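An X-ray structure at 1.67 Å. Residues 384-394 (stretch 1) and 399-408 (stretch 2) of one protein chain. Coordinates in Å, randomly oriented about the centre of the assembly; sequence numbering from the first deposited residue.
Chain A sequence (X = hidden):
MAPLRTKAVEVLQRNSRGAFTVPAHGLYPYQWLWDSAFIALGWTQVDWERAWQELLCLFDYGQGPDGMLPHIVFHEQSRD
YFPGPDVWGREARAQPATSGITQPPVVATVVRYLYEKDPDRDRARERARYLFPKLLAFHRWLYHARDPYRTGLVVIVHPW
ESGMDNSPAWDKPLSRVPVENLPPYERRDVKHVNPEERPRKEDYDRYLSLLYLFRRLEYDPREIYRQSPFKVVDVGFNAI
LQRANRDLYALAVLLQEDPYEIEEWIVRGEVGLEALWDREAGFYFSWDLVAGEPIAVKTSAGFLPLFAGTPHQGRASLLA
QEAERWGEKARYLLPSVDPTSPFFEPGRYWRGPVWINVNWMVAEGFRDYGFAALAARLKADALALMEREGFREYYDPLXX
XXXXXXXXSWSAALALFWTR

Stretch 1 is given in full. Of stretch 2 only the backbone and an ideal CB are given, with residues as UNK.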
# COMPACT_ATOMS: atom_id res chain seq x y z
N ALA A 384 -33.68 -6.06 -7.89
CA ALA A 384 -35.05 -6.14 -7.34
C ALA A 384 -35.79 -4.81 -7.50
O ALA A 384 -36.96 -4.76 -7.91
CB ALA A 384 -35.02 -6.55 -5.88
N LEU A 385 -35.10 -3.72 -7.19
CA LEU A 385 -35.69 -2.38 -7.32
C LEU A 385 -36.12 -2.10 -8.77
O LEU A 385 -37.22 -1.60 -9.03
CB LEU A 385 -34.68 -1.34 -6.85
CG LEU A 385 -34.47 -1.27 -5.33
CD1 LEU A 385 -33.27 -0.37 -4.99
CD2 LEU A 385 -35.72 -0.76 -4.64
N MET A 386 -35.24 -2.43 -9.71
CA MET A 386 -35.50 -2.18 -11.13
C MET A 386 -36.57 -3.12 -11.68
O MET A 386 -37.39 -2.70 -12.50
CB MET A 386 -34.21 -2.25 -11.92
CG MET A 386 -33.25 -1.13 -11.51
SD MET A 386 -31.82 -0.93 -12.56
CE MET A 386 -30.75 -2.24 -12.00
N GLU A 387 -36.59 -4.36 -11.21
CA GLU A 387 -37.64 -5.30 -11.62
C GLU A 387 -39.03 -4.82 -11.21
O GLU A 387 -39.98 -4.93 -11.97
CB GLU A 387 -37.43 -6.66 -10.98
CG GLU A 387 -36.38 -7.49 -11.64
CD GLU A 387 -35.92 -8.61 -10.73
OE1 GLU A 387 -36.46 -8.77 -9.60
OE2 GLU A 387 -35.01 -9.32 -11.13
N ARG A 388 -39.15 -4.30 -9.99
CA ARG A 388 -40.46 -3.93 -9.46
C ARG A 388 -40.91 -2.53 -9.87
O ARG A 388 -42.09 -2.32 -10.09
CB ARG A 388 -40.48 -4.01 -7.93
CG ARG A 388 -41.89 -3.85 -7.35
CD ARG A 388 -41.91 -3.98 -5.83
NE ARG A 388 -41.50 -5.31 -5.36
CZ ARG A 388 -42.26 -6.41 -5.38
NH1 ARG A 388 -43.50 -6.39 -5.87
NH2 ARG A 388 -41.78 -7.56 -4.90
N GLU A 389 -39.96 -1.60 -10.00
CA GLU A 389 -40.31 -0.20 -10.20
C GLU A 389 -39.82 0.37 -11.53
O GLU A 389 -40.03 1.56 -11.80
CB GLU A 389 -39.79 0.63 -9.02
CG GLU A 389 -40.56 0.40 -7.74
CD GLU A 389 -41.89 1.13 -7.72
OE1 GLU A 389 -41.92 2.36 -7.95
OE2 GLU A 389 -42.93 0.48 -7.47
N GLY A 390 -39.20 -0.45 -12.35
CA GLY A 390 -38.61 0.01 -13.59
C GLY A 390 -37.35 0.81 -13.34
O GLY A 390 -36.76 0.76 -12.26
N PHE A 391 -36.93 1.51 -14.38
CA PHE A 391 -35.62 2.18 -14.42
C PHE A 391 -35.80 3.63 -14.04
O PHE A 391 -36.16 4.46 -14.85
CB PHE A 391 -35.02 2.01 -15.80
CG PHE A 391 -34.85 0.56 -16.18
CD1 PHE A 391 -33.89 -0.22 -15.56
CD2 PHE A 391 -35.69 -0.04 -17.12
CE1 PHE A 391 -33.75 -1.56 -15.87
CE2 PHE A 391 -35.55 -1.38 -17.44
CZ PHE A 391 -34.58 -2.14 -16.82
N ARG A 392 -35.54 3.89 -12.76
CA ARG A 392 -35.74 5.19 -12.16
C ARG A 392 -34.40 5.72 -11.69
O ARG A 392 -33.41 4.96 -11.55
CB ARG A 392 -36.68 5.09 -10.96
CG ARG A 392 -38.08 4.60 -11.32
CD ARG A 392 -38.83 5.55 -12.24
NE ARG A 392 -38.99 6.90 -11.67
CZ ARG A 392 -39.97 7.28 -10.86
NH1 ARG A 392 -40.91 6.42 -10.47
NH2 ARG A 392 -40.00 8.52 -10.40
N GLU A 393 -34.36 7.02 -11.44
CA GLU A 393 -33.13 7.68 -11.03
C GLU A 393 -32.67 7.20 -9.63
O GLU A 393 -31.47 7.00 -9.40
CB GLU A 393 -33.30 9.19 -11.09
CG GLU A 393 -32.00 9.99 -11.13
CD GLU A 393 -32.23 11.49 -11.27
OE1 GLU A 393 -33.40 11.90 -11.45
OE2 GLU A 393 -31.24 12.27 -11.22
N TYR A 394 -33.61 7.03 -8.69
CA TYR A 394 -33.28 6.56 -7.35
C TYR A 394 -34.53 5.94 -6.74
O TYR A 394 -35.61 6.00 -7.34
CB TYR A 394 -32.69 7.66 -6.46
CG TYR A 394 -33.32 9.02 -6.67
CD1 TYR A 394 -32.91 9.83 -7.72
CD2 TYR A 394 -34.30 9.50 -5.82
CE1 TYR A 394 -33.48 11.05 -7.94
CE2 TYR A 394 -34.87 10.74 -6.03
CZ TYR A 394 -34.45 11.51 -7.10
OH TYR A 394 -34.99 12.76 -7.36
N UNK A 399 -39.15 1.59 1.32
CA UNK A 399 -40.29 1.01 0.61
C UNK A 399 -39.94 0.43 -0.75
O UNK A 399 -40.71 -0.37 -1.28
CB UNK A 399 -41.38 2.07 0.43
N UNK A 400 -38.84 0.90 -1.33
CA UNK A 400 -38.46 0.51 -2.68
C UNK A 400 -39.08 1.34 -3.78
O UNK A 400 -38.81 1.10 -4.95
CB UNK A 400 -38.83 -0.96 -2.91
N UNK A 401 -39.91 2.33 -3.44
CA UNK A 401 -40.64 3.08 -4.45
C UNK A 401 -39.69 3.87 -5.36
O UNK A 401 -38.76 4.50 -4.87
CB UNK A 401 -41.64 4.03 -3.78
N UNK A 402 -39.95 3.85 -6.66
CA UNK A 402 -39.17 4.66 -7.62
C UNK A 402 -39.37 6.15 -7.41
O UNK A 402 -40.46 6.62 -7.05
CB UNK A 402 -39.55 4.30 -9.06
N UNK A 403 -38.30 6.90 -7.65
CA UNK A 403 -38.27 8.32 -7.44
C UNK A 403 -37.41 8.98 -8.50
O UNK A 403 -36.63 8.31 -9.18
CB UNK A 403 -37.76 8.65 -6.04
N UNK A 404 -37.53 10.30 -8.62
CA UNK A 404 -36.76 11.06 -9.60
C UNK A 404 -37.11 10.78 -11.05
O UNK A 404 -38.26 10.46 -11.38
CB UNK A 404 -35.27 10.78 -9.39
N UNK A 405 -36.12 10.91 -11.93
CA UNK A 405 -36.30 10.69 -13.35
C UNK A 405 -36.91 9.33 -13.70
O UNK A 405 -36.60 8.31 -13.07
CB UNK A 405 -34.95 10.84 -14.05
N UNK A 406 -37.77 9.35 -14.70
CA UNK A 406 -38.35 8.15 -15.29
C UNK A 406 -37.51 7.76 -16.48
O UNK A 406 -36.91 8.61 -17.12
CB UNK A 406 -39.81 8.37 -15.69
N UNK A 407 -37.46 6.46 -16.75
CA UNK A 407 -36.66 5.90 -17.84
C UNK A 407 -35.22 6.37 -17.75
O UNK A 407 -34.69 7.01 -18.70
CB UNK A 407 -37.25 6.28 -19.20
N UNK A 408 -34.60 6.13 -16.59
CA UNK A 408 -33.31 6.71 -16.31
C UNK A 408 -32.17 5.82 -16.83
O UNK A 408 -32.07 4.64 -16.48
CB UNK A 408 -33.16 6.95 -14.81

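Position 399 faces open space, so almost any residue would suit. It is T399, whose OG1 accepts a hydrogen bond from the backbone N of 401 (3.2 Å).

At 400 the backbone decides. With phi 86° and psi 0°, a CB would be jammed against the carbonyl O of the preceding residue. Glycine is called for, and the residue is G400, whose CA packs 3.6 Å from L385 CD2.

The CB at 401 points away from stretch 1, and many side chains, polar ones especially, would do. The residue is Q401.

Position 402 points toward stretch 1, and an ideal CB would clash with R392 CG at 2.7 Å and sit 3.3 Å from E389 OE1. Only glycine fits. G402 N donates to E389 OE1 (2.8 Å), and the bare CA side leaves room for the R392 side chain, whose NH1 is joined through a water to G402 O.

At 403 the strand pairs with Y394: 403 N donates to Y394 O (2.9 Å), and Y394 N returns a weak bond to 403 O (3.3 Å). The CB lies on the same face of the sheet as the Y394 side chain, 3.6 Å from CE2, so a residue with a long aliphatic portion would suit, as would a hydrophobic one. It is R403; its CB packs 3.5 Å from Y394 CD2.

Position 404 combines positive phi (67°) with a CB that would clash with Y394 CE1 (2.3 Å) and E393 OE1 (3.0 Å). G404 satisfies both constraints. Its O accepts from R392 NH2 (2.8 Å).

At 405 a CB would be tight against E393 OE1 (3.2 Å), favouring a very small residue. In G405, N donates to that same E393 OE1 (2.9 Å), while O accepts from both R392 NE (3.1 Å) and E393 N (3.1 Å).

The CB at 406 lies 4.4 Å from R392 NE, where an acidic or polar chain would suit the positive charge. E406 places CG over one guanidinium face, opposite R403 CA; its OE2 is 4.0 Å from R392 NH1, an attraction of charges without a directed N-H.

Position 407 points away with positive phi (52°), which favours glycine: G407.

At 408 the CB points toward stretch 1, and the aliphatic E393 CG invites a large hydrophobic or aromatic group. F408 lays its ring face against E393 CG, 3.6 Å from the ring centroid, as F408 N donates to F391 O (2.9 Å).

Stretch 2 399-408: TGQGRGGEGF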
# COMPACT_ATOMS: atom_id res chain seq x y z
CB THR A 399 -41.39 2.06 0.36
OG1 THR A 399 -40.91 3.08 -0.53
CG2 THR A 399 -41.83 2.68 1.67
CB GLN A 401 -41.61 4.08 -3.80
CG GLN A 401 -42.69 3.48 -2.92
CD GLN A 401 -43.29 4.54 -2.01
OE1 GLN A 401 -42.93 4.67 -0.82
NE2 GLN A 401 -44.17 5.37 -2.58
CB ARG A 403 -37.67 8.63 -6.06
CG ARG A 403 -38.42 8.04 -4.87
CD ARG A 403 -39.69 8.82 -4.64
NE ARG A 403 -40.41 8.46 -3.42
CZ ARG A 403 -41.62 7.89 -3.38
NH1 ARG A 403 -42.30 7.60 -4.49
NH2 ARG A 403 -42.16 7.62 -2.20
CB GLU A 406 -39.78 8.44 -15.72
CG GLU A 406 -40.52 9.07 -14.56
CD GLU A 406 -41.99 8.84 -14.59
OE1 GLU A 406 -42.66 9.67 -15.24
OE2 GLU A 406 -42.44 7.90 -13.90
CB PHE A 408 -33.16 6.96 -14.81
CG PHE A 408 -31.95 7.76 -14.47
CD1 PHE A 408 -31.86 9.13 -14.78
CD2 PHE A 408 -30.86 7.16 -13.90
CE1 PHE A 408 -30.73 9.86 -14.47
CE2 PHE A 408 -29.74 7.88 -13.58
CZ PHE A 408 -29.66 9.24 -13.86
O HOH W 1 -42.96 5.77 -8.03
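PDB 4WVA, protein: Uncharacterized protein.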